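Local coordinates for protein putative tRNA (Adenine(37)-N6)-methyltransferase (Pseudomonas aeruginosa, PDB 7BTU) that probably methylates the N6-threonylcarbamoyladenosine at position 37 of tRNA, with S-adenosyl-L-methionine as the likely methyl donor, at residues Arg179-Leu192 and Val211-Pro223. Sequence-based numbering, arbitrary orientation.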
ATOM      1  N   ARG B 179      32.047 -12.611  -6.733  1.00 19.93           N
ATOM      2  CA  ARG B 179      31.440 -13.603  -7.628  1.00 23.83           C
ATOM      3  C   ARG B 179      30.007 -13.218  -8.005  1.00 22.30           C
ATOM      4  O   ARG B 179      29.628 -13.258  -9.182  1.00 23.64           O
ATOM      5  CB  ARG B 179      31.442 -14.988  -6.950  1.00 23.55           C
ATOM      6  CG  ARG B 179      30.799 -16.105  -7.823  1.00 26.76           C
ATOM      7  CD  ARG B 179      30.904 -17.504  -7.138  1.00 28.60           C
ATOM      8  NE  ARG B 179      30.316 -17.456  -5.810  1.00 28.32           N
ATOM      9  CZ  ARG B 179      29.014 -17.543  -5.557  1.00 29.17           C
ATOM     10  NH1 ARG B 179      28.141 -17.680  -6.576  1.00 23.88           N
ATOM     11  NH2 ARG B 179      28.590 -17.469  -4.293  1.00 24.42           N
ATOM     12  N   LEU B 180      29.197 -12.857  -6.997  1.00 21.16           N
ATOM     13  CA  LEU B 180      27.781 -12.559  -7.154  1.00 24.43           C
ATOM     14  C   LEU B 180      27.515 -11.173  -7.718  1.00 25.45           C
ATOM     15  O   LEU B 180      26.385 -10.924  -8.188  1.00 22.42           O
ATOM     16  CB  LEU B 180      27.068 -12.676  -5.794  1.00 23.97           C
ATOM     17  CG  LEU B 180      26.879 -14.114  -5.249  1.00 22.18           C
ATOM     18  CD1 LEU B 180      26.473 -14.170  -3.746  1.00 19.74           C
ATOM     19  CD2 LEU B 180      25.841 -14.841  -6.120  1.00 28.43           C
ATOM     20  N   ARG B 181      28.507 -10.288  -7.700  1.00 25.76           N
ATOM     21  CA  ARG B 181      28.312  -8.862  -8.024  1.00 26.58           C
ATOM     22  C   ARG B 181      27.225  -8.260  -7.126  1.00 26.73           C
ATOM     23  O   ARG B 181      26.307  -7.547  -7.566  1.00 22.70           O
ATOM     24  CB  ARG B 181      28.010  -8.664  -9.530  1.00 25.15           C
ATOM     25  CG  ARG B 181      29.251  -9.020 -10.395  1.00 32.17           C
ATOM     26  CD  ARG B 181      29.143  -8.608 -11.844  1.00 42.96           C
ATOM     27  NE  ARG B 181      30.314  -8.996 -12.646  1.00 52.39           N
ATOM     28  CZ  ARG B 181      31.503  -8.386 -12.636  1.00 58.02           C
ATOM     29  NH1 ARG B 181      31.729  -7.327 -11.859  1.00 55.13           N
ATOM     30  NH2 ARG B 181      32.476  -8.836 -13.422  1.00 64.18           N
ATOM     31  N   GLN B 182      27.346  -8.532  -5.831  1.00 20.13           N
ATOM     32  CA  GLN B 182      26.367  -8.060  -4.848  1.00 21.78           C
ATOM     33  C   GLN B 182      27.119  -7.568  -3.629  1.00 20.45           C
ATOM     34  O   GLN B 182      28.220  -8.064  -3.348  1.00 22.28           O
ATOM     35  CB  GLN B 182      25.370  -9.167  -4.410  1.00 18.61           C
ATOM     36  CG  GLN B 182      24.371  -9.607  -5.509  1.00 19.51           C
ATOM     37  CD  GLN B 182      23.394  -8.479  -5.798  1.00 23.12           C
ATOM     38  OE1 GLN B 182      23.170  -7.609  -4.936  1.00 23.93           O
ATOM     39  NE2 GLN B 182      22.775  -8.511  -6.950  1.00 25.12           N
ATOM     40  N   PRO B 183      26.567  -6.583  -2.881  1.00 21.42           N
ATOM     41  CA  PRO B 183      27.270  -6.111  -1.642  1.00 21.83           C
ATOM     42  C   PRO B 183      27.044  -7.054  -0.465  1.00 21.57           C
ATOM     43  O   PRO B 183      26.302  -6.749   0.486  1.00 17.64           O
ATOM     44  CB  PRO B 183      26.648  -4.734  -1.401  1.00 23.20           C
ATOM     45  CG  PRO B 183      25.213  -4.908  -1.926  1.00 24.87           C
ATOM     46  CD  PRO B 183      25.379  -5.763  -3.202  1.00 25.32           C
ATOM     47  N   VAL B 184      27.691  -8.223  -0.530  1.00 16.12           N
ATOM     48  CA  VAL B 184      27.367  -9.317   0.391  1.00 18.43           C
ATOM     49  C   VAL B 184      27.701  -8.936   1.826  1.00 17.02           C
ATOM     50  O   VAL B 184      26.948  -9.246   2.762  1.00 15.21           O
ATOM     51  CB  VAL B 184      28.068 -10.624  -0.038  1.00 20.49           C
ATOM     52  CG1 VAL B 184      28.034 -11.709   1.126  1.00 18.74           C
ATOM     53  CG2 VAL B 184      27.406 -11.193  -1.292  1.00 19.03           C
ATOM     54  N   ALA B 185      28.867  -8.331   2.041  1.00 20.77           N
ATOM     55  CA  ALA B 185      29.256  -8.001   3.414  1.00 20.91           C
ATOM     56  C   ALA B 185      28.263  -7.024   4.026  1.00 23.50           C
ATOM     57  O   ALA B 185      27.838  -7.190   5.180  1.00 17.92           O
ATOM     58  CB  ALA B 185      30.660  -7.408   3.448  1.00 19.64           C
ATOM     59  N   GLU B 186      27.860  -6.001   3.247  1.00 18.45           N
ATOM     60  CA  GLU B 186      26.922  -5.013   3.757  1.00 18.40           C
ATOM     61  C   GLU B 186      25.563  -5.640   3.990  1.00 14.64           C
ATOM     62  O   GLU B 186      24.906  -5.352   4.996  1.00 18.74           O
ATOM     63  CB  GLU B 186      26.764  -3.849   2.773  1.00 19.21           C
ATOM     64  CG  GLU B 186      28.003  -2.950   2.833  1.00 30.87           C
ATOM     65  CD  GLU B 186      27.854  -1.773   1.893  1.00 48.33           C
ATOM     66  OE1 GLU B 186      28.175  -1.944   0.704  1.00 58.97           O
ATOM     67  OE2 GLU B 186      27.398  -0.696   2.337  1.00 56.90           O
ATOM     68  N   LEU B 187      25.148  -6.510   3.084  1.00 14.01           N
ATOM     69  CA  LEU B 187      23.857  -7.175   3.281  1.00 15.23           C
ATOM     70  C   LEU B 187      23.881  -7.977   4.565  1.00 15.91           C
ATOM     71  O   LEU B 187      22.920  -7.942   5.355  1.00 16.65           O
ATOM     72  CB  LEU B 187      23.553  -8.092   2.106  1.00 14.03           C
ATOM     73  CG  LEU B 187      22.318  -9.002   2.255  1.00 19.38           C
ATOM     74  CD1 LEU B 187      21.029  -8.232   2.395  1.00 16.27           C
ATOM     75  CD2 LEU B 187      22.261  -9.912   1.022  1.00 23.40           C
ATOM     76  N   ILE B 188      24.953  -8.748   4.760  1.00 15.85           N
ATOM     77  CA  ILE B 188      25.028  -9.589   5.963  1.00 15.55           C
ATOM     78  C   ILE B 188      24.930  -8.716   7.203  1.00 17.61           C
ATOM     79  O   ILE B 188      24.136  -8.973   8.111  1.00 19.32           O
ATOM     80  CB  ILE B 188      26.306 -10.453   5.955  1.00 14.18           C
ATOM     81  CG1 ILE B 188      26.214 -11.557   4.885  1.00 16.85           C
ATOM     82  CG2 ILE B 188      26.581 -11.044   7.399  1.00 13.34           C
ATOM     83  CD1 ILE B 188      27.546 -12.387   4.668  1.00 14.12           C
ATOM     84  N   GLU B 189      25.708  -7.634   7.231  1.00 16.24           N
ATOM     85  CA  GLU B 189      25.684  -6.728   8.366  1.00 18.68           C
ATOM     86  C   GLU B 189      24.289  -6.137   8.574  1.00 21.60           C
ATOM     87  O   GLU B 189      23.818  -6.038   9.715  1.00 19.35           O
ATOM     88  CB  GLU B 189      26.724  -5.628   8.126  1.00 23.71           C
ATOM     89  CG  GLU B 189      26.717  -4.497   9.082  1.00 39.53           C
ATOM     90  CD  GLU B 189      28.127  -4.067   9.449  1.00 50.78           C
ATOM     91  OE1 GLU B 189      29.096  -4.609   8.849  1.00 54.09           O
ATOM     92  OE2 GLU B 189      28.267  -3.232  10.372  1.00 55.37           O
ATOM     93  N   GLN B 190      23.631  -5.690   7.485  1.00 15.61           N
ATOM     94  CA  GLN B 190      22.345  -5.037   7.648  1.00 17.01           C
ATOM     95  C   GLN B 190      21.268  -6.024   8.066  1.00 17.77           C
ATOM     96  O   GLN B 190      20.362  -5.667   8.806  1.00 18.23           O
ATOM     97  CB  GLN B 190      21.925  -4.323   6.353  1.00 16.87           C
ATOM     98  CG  GLN B 190      22.813  -3.090   6.108  1.00 19.80           C
ATOM     99  CD  GLN B 190      22.796  -2.630   4.686  1.00 23.52           C
ATOM    100  OE1 GLN B 190      21.823  -2.871   3.953  1.00 21.17           O
ATOM    101  NE2 GLN B 190      23.867  -1.928   4.276  1.00 21.69           N
ATOM    102  N   CYS B 191      21.337  -7.265   7.556  0.61 16.80           N
ATOM    103  CA  CYS B 191      20.394  -8.333   7.926  0.61 18.87           C
ATOM    104  C   CYS B 191      20.580  -8.763   9.380  0.61 20.04           C
ATOM    105  O   CYS B 191      19.605  -8.983  10.123  0.61 17.37           O
ATOM    106  CB  CYS B 191      20.617  -9.543   6.988  0.61 18.23           C
ATOM    107  SG  CYS B 191      19.714 -11.118   7.344  0.61 21.78           S
ATOM    108  N   LEU B 192      21.836  -8.961   9.788  1.00 16.19           N
ATOM    109  CA  LEU B 192      22.099  -9.468  11.124  1.00 20.58           C
ATOM    110  C   LEU B 192      21.794  -8.421  12.172  1.00 23.85           C
ATOM    111  O   LEU B 192      21.301  -8.766  13.262  1.00 26.76           O
ATOM    112  CB  LEU B 192      23.560  -9.943  11.240  1.00 19.79           C
ATOM    113  CG  LEU B 192      23.790 -11.245  10.434  1.00 22.38           C
ATOM    114  CD1 LEU B 192      25.199 -11.785  10.594  1.00 20.28           C
ATOM    115  CD2 LEU B 192      22.779 -12.276  10.871  1.00 25.55           C
ATOM    116  N   VAL B 211      21.739 -18.437   8.289  1.00 20.32           N
ATOM    117  CA  VAL B 211      20.727 -17.855   7.435  1.00 19.02           C
ATOM    118  C   VAL B 211      21.260 -17.958   6.005  1.00 20.42           C
ATOM    119  O   VAL B 211      22.479 -17.921   5.754  1.00 17.91           O
ATOM    120  CB  VAL B 211      20.443 -16.370   7.802  1.00 23.28           C
ATOM    121  CG1 VAL B 211      21.665 -15.534   7.608  1.00 27.34           C
ATOM    122  CG2 VAL B 211      19.318 -15.853   6.912  1.00 29.34           C
ATOM    123  N   ARG B 212      20.341 -18.103   5.079  1.00 21.05           N
ATOM    124  CA  ARG B 212      20.677 -18.174   3.663  1.00 18.54           C
ATOM    125  C   ARG B 212      20.521 -16.793   3.057  1.00 21.38           C
ATOM    126  O   ARG B 212      19.488 -16.153   3.273  1.00 24.34           O
ATOM    127  CB  ARG B 212      19.735 -19.179   2.996  1.00 22.35           C
ATOM    128  CG  ARG B 212      20.053 -20.608   3.326  1.00 26.96           C
ATOM    129  CD  ARG B 212      19.362 -21.521   2.385  1.00 36.64           C
ATOM    130  NE  ARG B 212      17.951 -21.586   2.673  1.00 43.02           N
ATOM    131  CZ  ARG B 212      16.996 -21.777   1.770  1.00 42.87           C
ATOM    132  NH1 ARG B 212      17.297 -21.916   0.478  1.00 39.97           N
ATOM    133  NH2 ARG B 212      15.732 -21.834   2.181  1.00 43.93           N
ATOM    134  N   LEU B 213      21.485 -16.385   2.224  1.00 18.06           N
ATOM    135  CA  LEU B 213      21.364 -15.148   1.436  1.00 16.85           C
ATOM    136  C   LEU B 213      21.955 -15.404   0.053  1.00 22.03           C
ATOM    137  O   LEU B 213      23.044 -15.964  -0.032  1.00 19.51           O
ATOM    138  CB  LEU B 213      22.134 -14.006   2.124  1.00 18.79           C
ATOM    139  CG  LEU B 213      21.601 -13.545   3.501  1.00 19.37           C
ATOM    140  CD1 LEU B 213      22.680 -12.725   4.194  1.00 23.83           C
ATOM    141  CD2 LEU B 213      20.288 -12.720   3.316  1.00 16.82           C
ATOM    142  N   TRP B 214      21.233 -15.036  -1.031  1.00 17.66           N
ATOM    143  CA  TRP B 214      21.635 -15.428  -2.377  1.00 21.89           C
ATOM    144  C   TRP B 214      21.872 -16.941  -2.356  1.00 22.71           C
ATOM    145  O   TRP B 214      20.997 -17.676  -1.889  1.00 23.27           O
ATOM    146  CB  TRP B 214      22.823 -14.584  -2.831  1.00 17.09           C
ATOM    147  CG  TRP B 214      22.451 -13.086  -3.050  1.00 17.57           C
ATOM    148  CD1 TRP B 214      22.943 -12.033  -2.378  1.00 19.64           C
ATOM    149  CD2 TRP B 214      21.547 -12.557  -4.040  1.00 18.56           C
ATOM    150  NE1 TRP B 214      22.387 -10.852  -2.866  1.00 20.70           N
ATOM    151  CE2 TRP B 214      21.524 -11.158  -3.883  1.00 19.50           C
ATOM    152  CE3 TRP B 214      20.717 -13.136  -5.009  1.00 26.67           C
ATOM    153  CZ2 TRP B 214      20.726 -10.309  -4.685  1.00 25.14           C
ATOM    154  CZ3 TRP B 214      19.902 -12.282  -5.819  1.00 29.01           C
ATOM    155  CH2 TRP B 214      19.913 -10.888  -5.642  1.00 25.87           C
ATOM    156  N   ASP B 215      23.024 -17.444  -2.821  1.00 20.94           N
ATOM    157  CA  ASP B 215      23.316 -18.876  -2.797  1.00 22.13           C
ATOM    158  C   ASP B 215      24.279 -19.220  -1.662  1.00 21.75           C
ATOM    159  O   ASP B 215      25.031 -20.199  -1.753  1.00 20.02           O
ATOM    160  CB  ASP B 215      23.855 -19.364  -4.155  1.00 26.04           C
ATOM    161  CG  ASP B 215      25.136 -18.618  -4.592  1.00 26.35           C
ATOM    162  OD1 ASP B 215      25.658 -17.800  -3.799  1.00 24.26           O
ATOM    163  OD2 ASP B 215      25.612 -18.833  -5.724  1.00 26.70           O
ATOM    164  N   LEU B 216      24.278 -18.411  -0.608  1.00 18.20           N
ATOM    165  CA  LEU B 216      25.238 -18.547   0.493  1.00 17.67           C
ATOM    166  C   LEU B 216      24.563 -19.063   1.766  1.00 20.73           C
ATOM    167  O   LEU B 216      23.379 -18.810   1.996  1.00 18.49           O
ATOM    168  CB  LEU B 216      25.895 -17.203   0.823  1.00 17.35           C
ATOM    169  CG  LEU B 216      26.319 -16.289  -0.340  1.00 18.60           C
ATOM    170  CD1 LEU B 216      26.852 -14.994   0.242  1.00 15.47           C
ATOM    171  CD2 LEU B 216      27.416 -16.997  -1.078  1.00 17.30           C
ATOM    172  N   ASP B 217      25.363 -19.722   2.631  1.00 16.71           N
ATOM    173  CA  ASP B 217      24.996 -20.002   4.023  1.00 16.63           C
ATOM    174  C   ASP B 217      25.913 -19.149   4.899  1.00 18.46           C
ATOM    175  O   ASP B 217      27.127 -19.174   4.731  1.00 20.57           O
ATOM    176  CB  ASP B 217      25.169 -21.484   4.369  1.00 18.17           C
ATOM    177  CG  ASP B 217      24.272 -22.376   3.516  1.00 32.51           C
ATOM    178  OD1 ASP B 217      23.039 -22.152   3.501  1.00 29.66           O
ATOM    179  OD2 ASP B 217      24.801 -23.293   2.867  1.00 35.56           O
ATOM    180  N   VAL B 218      25.328 -18.339   5.762  1.00 14.93           N
ATOM    181  CA  VAL B 218      26.063 -17.394   6.611  1.00 14.26           C
ATOM    182  C   VAL B 218      25.854 -17.889   8.026  1.00 15.89           C
ATOM    183  O   VAL B 218      24.703 -18.148   8.417  1.00 18.84           O
ATOM    184  CB  VAL B 218      25.525 -15.963   6.433  1.00 17.51           C
ATOM    185  CG1 VAL B 218      26.233 -14.949   7.403  1.00 13.62           C
ATOM    186  CG2 VAL B 218      25.731 -15.514   4.947  1.00 19.42           C
ATOM    187  N   HIS B 219      26.940 -18.048   8.784  1.00 15.83           N
ATOM    188  CA  HIS B 219      26.816 -18.529  10.154  1.00 17.15           C
ATOM    189  C   HIS B 219      27.309 -17.456  11.096  1.00 17.61           C
ATOM    190  O   HIS B 219      28.266 -16.731  10.775  1.00 14.66           O
ATOM    191  CB  HIS B 219      27.590 -19.834  10.387  1.00 17.74           C
ATOM    192  CG  HIS B 219      27.082 -20.943   9.534  1.00 24.68           C
ATOM    193  ND1 HIS B 219      27.752 -21.385   8.414  1.00 26.55           N
ATOM    194  CD2 HIS B 219      25.924 -21.640   9.582  1.00 26.99           C
ATOM    195  CE1 HIS B 219      27.041 -22.333   7.828  1.00 28.70           C
ATOM    196  NE2 HIS B 219      25.937 -22.513   8.528  1.00 29.48           N
ATOM    197  N   TRP B 220      26.635 -17.371  12.262  1.00 17.93           N
ATOM    198  CA  TRP B 220      26.972 -16.366  13.250  1.00 16.30           C
ATOM    199  C   TRP B 220      26.655 -16.865  14.670  1.00 18.25           C
ATOM    200  O   TRP B 220      25.998 -17.901  14.871  1.00 17.81           O
ATOM    201  CB  TRP B 220      26.241 -15.052  12.956  1.00 16.96           C
ATOM    202  CG  TRP B 220      24.816 -14.974  13.367  1.00 20.11           C
ATOM    203  CD1 TRP B 220      24.311 -14.518  14.583  1.00 24.20           C
ATOM    204  CD2 TRP B 220      23.713 -15.352  12.605  1.00 23.67           C
ATOM    205  NE1 TRP B 220      22.975 -14.576  14.582  1.00 26.07           N
ATOM    206  CE2 TRP B 220      22.568 -15.060  13.362  1.00 25.39           C
ATOM    207  CE3 TRP B 220      23.571 -15.852  11.322  1.00 26.32           C
ATOM    208  CZ2 TRP B 220      21.313 -15.299  12.908  1.00 28.69           C
ATOM    209  CZ3 TRP B 220      22.311 -16.075  10.867  1.00 32.00           C
ATOM    210  CH2 TRP B 220      21.198 -15.805  11.656  1.00 33.64           C
ATOM    211  N   HIS B 221      27.159 -16.118  15.667  1.00 17.68           N
ATOM    212  CA  HIS B 221      26.757 -16.393  17.045  1.00 16.58           C
ATOM    213  C   HIS B 221      26.724 -15.059  17.816  1.00 17.05           C
ATOM    214  O   HIS B 221      27.073 -14.010  17.278  1.00 16.71           O
ATOM    215  CB  HIS B 221      27.678 -17.500  17.628  1.00 23.10           C
ATOM    216  CG  HIS B 221      29.081 -17.067  17.949  1.00 29.47           C
ATOM    217  ND1 HIS B 221      30.027 -17.953  18.412  1.00 32.82           N
ATOM    218  CD2 HIS B 221      29.672 -15.852  17.976  1.00 33.44           C
ATOM    219  CE1 HIS B 221      31.154 -17.304  18.661  1.00 34.63           C
ATOM    220  NE2 HIS B 221      30.958 -16.026  18.419  1.00 33.02           N
ATOM    221  N   TYR B 222      26.280 -15.102  19.075  1.00 17.94           N
ATOM    222  CA  TYR B 222      26.157 -13.928  19.942  1.00 18.84           C
ATOM    223  C   TYR B 222      27.268 -13.955  20.972  1.00 19.41           C
ATOM    224  O   TYR B 222      27.104 -14.599  22.001  1.00 20.21           O
ATOM    225  CB  TYR B 222      24.822 -13.938  20.673  1.00 24.54           C
ATOM    226  CG  TYR B 222      23.689 -13.614  19.770  1.00 26.72           C
ATOM    227  CD1 TYR B 222      23.092 -14.605  19.005  1.00 33.82           C
ATOM    228  CD2 TYR B 222      23.230 -12.317  19.653  1.00 26.31           C
ATOM    229  CE1 TYR B 222      22.020 -14.293  18.152  1.00 36.27           C
ATOM    230  CE2 TYR B 222      22.151 -12.007  18.826  1.00 31.48           C
ATOM    231  CZ  TYR B 222      21.577 -12.994  18.061  1.00 38.29           C
ATOM    232  OH  TYR B 222      20.512 -12.667  17.225  1.00 48.98           O
ATOM    233  N   PRO B 223      28.380 -13.249  20.783  1.00 19.39           N
ATOM    234  CA  PRO B 223      29.414 -13.230  21.872  1.00 21.01           C
ATOM    235  C   PRO B 223      28.910 -12.593  23.153  1.00 21.82           C
ATOM    236  O   PRO B 223      29.420 -12.901  24.246  1.00 22.78           O
ATOM    237  CB  PRO B 223      30.586 -12.409  21.286  1.00 21.86           C
ATOM    238  CG  PRO B 223      30.302 -12.274  19.825  1.00 20.33           C
ATOM    239  CD  PRO B 223      28.798 -12.505  19.583  1.00 19.75           C
TER
HETATM  240  O   HOH W   1      22.134  -8.109  -2.298  1.00 29.85           O
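Helix-on-sheet packing in the TrmO C-terminal domain: L187, I188 and L192 of helix 184-192 lie against L213, V218 and W220 of a beta hairpin, whose strands 211-213 and 216-222 are joined by a type II' turn. The hairpin supplies two adjacent strands, one of them outermost within this chain, of a four-stranded mixed sheet; I188 also touches V233 of strand 227-234. In the buried middle, the CG1-CD1 branch of I188 does most of the touching: CD1 meets V218 CG2 at 3.6 Å and CG1 rests on L213 CD1. V184 CG1 and L216 CD1 reach toward each other tip to tip. Towards the turn, Q182 crosses W214 at about a right angle, its CG 3.3 Å above one ring face and offset to the rim; a water accepts from W214 NE1 in the ring plane and donates to Q182 OE1. At the exposed end, R179 grips D215 end-on in a bidentate salt bridge. R179 NH2 to D215 OD1 is nearly straight (175°), R179 NH1 to D215 OD2 more bent, and the guanidinium and carboxylate planes are 37° apart. R179 NH2 is also hydrogen-bonded to H176 ND1. At the other end, L192 CD2 sits over one face of the W220 indole, 3.5 Å from the centroid of the six-membered ring and 7° off its normal, a CH-pi contact.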